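Long-range contact in endoglucanase CEL5A (Eubacterium cellulosolvens, PDB 4AEM), which probably binds plant cell-wall beta-glucans such as xyloglucan through this non-catalytic carbohydrate-binding module of a family 5 glycoside hydrolase: residues Ser76-Val81 with Thr88-Ala93. Sequence-based numbering, arbitrary orientation.
Sequences SPYYVV and TKEQIA
Tyr78 and Thr88 make the nearest backbone approach, their CA atoms 6.8 Å apart, where the loop from Ser76 to Tyr78 passes the first turn of the helix begun at Lys89. With CG anti to the backbone N (chi1 -166°), the ring of Tyr78 swings out beside Thr88. CD2 of Tyr78 lies 3.7 Å from CG2 of Thr88, the methyl meeting the ring obliquely. Farther out, in one of its two conformers, Glu90 brings its carboxylate over one face of the ring, OE2 of Glu90 standing 3.9 Å from CZ of Tyr78, with the two planes turned 53° apart; OE1 then forms a salt bridge with Lys94. Gln91 supplies a further part of the contact, its extended chain carrying the terminal amide to the loop backbone, beside Ser76 O and Tyr78 N, although which end is oxygen and which nitrogen is doubtful. CD of Gln91 also packs 3.7 Å from CB of Tyr78. Within this family 65 carbohydrate-binding module, Tyr78 and Tyr79 together face Val86 in a classic beta bulge at the start of the 79-81 strand, which pairs antiparallel with 84-88; the latter runs straight into the helix. Thr88 is the N-cap residue there: its OG1 accepts from Gln91 N at 3.1 Å, with an N-H...OG1 angle of 154°. Ile92 touches Phe45 of one sheet and Ala73 and Ile75 of the four-stranded other, and Gln91 also touches Ile75.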
loop_
_atom_site.group_PDB
_atom_site.type_symbol
_atom_site.label_atom_id
_atom_site.label_comp_id
_atom_site.label_asym_id
_atom_site.label_seq_id
_atom_site.Cartn_x
_atom_site.Cartn_y
_atom_site.Cartn_z
ATOM N N SER A 76 4.641 1.785 7.760
ATOM C CA SER A 76 4.707 3.240 7.532
ATOM C C SER A 76 5.777 3.571 6.516
ATOM O O SER A 76 6.659 2.782 6.391
ATOM C CB SER A 76 5.180 3.868 8.828
ATOM O OG SER A 76 4.066 3.971 9.672
ATOM N N PRO A 77 5.791 4.782 5.886
ATOM C CA PRO A 77 6.906 4.973 4.903
ATOM C C PRO A 77 8.321 4.826 5.505
ATOM O O PRO A 77 8.524 5.019 6.701
ATOM C CB PRO A 77 6.707 6.431 4.407
ATOM C CG PRO A 77 5.342 6.845 4.875
ATOM C CD PRO A 77 4.934 5.985 6.018
ATOM N N TYR A 78 9.276 4.457 4.668
ATOM C CA TYR A 78 10.708 4.537 4.949
ATOM C C TYR A 78 11.119 6.000 5.173
ATOM O O TYR A 78 11.863 6.293 6.090
ATOM C CB TYR A 78 11.494 3.873 3.758
ATOM C CG TYR A 78 12.951 3.583 4.065
ATOM C CD1 TYR A 78 13.349 3.192 5.343
ATOM C CD2 TYR A 78 13.928 3.760 3.080
ATOM C CE1 TYR A 78 14.688 2.992 5.659
ATOM C CE2 TYR A 78 15.271 3.494 3.335
ATOM C CZ TYR A 78 15.656 3.125 4.619
ATOM O OH TYR A 78 16.980 2.941 4.847
ATOM N N TYR A 79 10.599 6.924 4.349
ATOM C CA TYR A 79 10.775 8.327 4.564
ATOM C C TYR A 79 9.624 9.078 3.891
ATOM O O TYR A 79 9.024 8.612 2.950
ATOM C CB TYR A 79 12.123 8.827 4.015
ATOM C CG TYR A 79 12.394 8.552 2.515
ATOM C CD1 TYR A 79 12.028 9.469 1.554
ATOM C CD2 TYR A 79 13.090 7.395 2.082
ATOM C CE1 TYR A 79 12.282 9.252 0.205
ATOM C CE2 TYR A 79 13.346 7.169 0.728
ATOM C CZ TYR A 79 12.942 8.093 -0.201
ATOM O OH TYR A 79 13.133 7.916 -1.591
ATOM N N VAL A 80 9.332 10.259 4.365
ATOM C CA VAL A 80 8.411 11.147 3.695
ATOM C C VAL A 80 9.199 12.450 3.474
ATOM O O VAL A 80 9.714 13.022 4.410
ATOM C CB VAL A 80 7.219 11.418 4.644
ATOM C CG1 VAL A 80 6.261 12.427 4.033
ATOM C CG2 VAL A 80 6.473 10.115 4.962
ATOM N N VAL A 81 9.233 12.966 2.257
ATOM C CA VAL A 81 10.033 14.118 1.984
ATOM C C VAL A 81 9.263 14.986 1.019
ATOM O O VAL A 81 8.779 14.513 -0.025
ATOM C CB VAL A 81 11.382 13.660 1.370
ATOM C CG1 VAL A 81 12.115 14.790 0.664
ATOM C CG2 VAL A 81 12.252 13.051 2.477
ATOM N N THR A 88 9.562 0.751 0.778
ATOM C CA THR A 88 10.484 -0.138 0.018
ATOM C C THR A 88 10.089 -1.611 0.109
ATOM O O THR A 88 9.467 -2.065 1.095
ATOM C CB THR A 88 11.955 -0.014 0.539
ATOM O OG1 THR A 88 12.044 -0.603 1.833
ATOM C CG2 THR A 88 12.371 1.420 0.723
ATOM N N LYS A 89 10.473 -2.395 -0.896
ATOM C CA LYS A 89 10.343 -3.847 -0.804
ATOM C C LYS A 89 10.936 -4.397 0.456
ATOM O O LYS A 89 10.307 -5.305 1.015
ATOM C CB LYS A 89 11.020 -4.541 -1.978
ATOM C CG LYS A 89 10.886 -6.039 -1.931
ATOM C CD LYS A 89 11.361 -6.626 -3.260
ATOM C CE LYS A 89 11.170 -8.127 -3.353
ATOM N NZ LYS A 89 11.561 -8.717 -4.701
ATOM N N GLU A 90 12.149 -3.944 0.875
ATOM C CA GLU A 90 12.825 -4.442 2.116
ATOM C C GLU A 90 11.853 -4.346 3.241
ATOM O O GLU A 90 11.715 -5.286 4.036
ATOM C CB GLU A 90 14.121 -3.664 2.591
ATOM C CG GLU A 90 13.834 -2.215 3.173
ATOM C CD GLU A 90 14.549 -1.714 4.491
ATOM O OE1 GLU A 90 14.237 -2.153 5.611
ATOM O OE2 GLU A 90 15.368 -0.772 4.434
ATOM N N GLN A 91 11.202 -3.175 3.368
ATOM C CA GLN A 91 10.344 -2.897 4.552
ATOM C C GLN A 91 9.126 -3.830 4.569
ATOM O O GLN A 91 8.849 -4.440 5.551
ATOM C CB GLN A 91 9.756 -1.517 4.507
ATOM C CG GLN A 91 10.556 -0.302 4.853
ATOM C CD GLN A 91 9.576 0.858 4.892
ATOM O OE1 GLN A 91 9.211 1.370 5.949
ATOM N NE2 GLN A 91 9.074 1.211 3.740
ATOM N N ILE A 92 8.444 -3.959 3.437
ATOM C CA ILE A 92 7.274 -4.814 3.338
ATOM C C ILE A 92 7.554 -6.315 3.424
ATOM O O ILE A 92 6.827 -7.079 4.116
ATOM C CB ILE A 92 6.386 -4.420 2.130
ATOM C CG1 ILE A 92 4.917 -4.885 2.365
ATOM C CG2 ILE A 92 7.010 -4.841 0.811
ATOM C CD1 ILE A 92 4.227 -4.316 3.648
ATOM N N ALA A 93 8.624 -6.735 2.781
ATOM C CA ALA A 93 9.098 -8.110 2.912
ATOM C C ALA A 93 9.464 -8.391 4.382
ATOM O O ALA A 93 9.171 -9.448 4.874
ATOM C CB ALA A 93 10.283 -8.341 1.990
#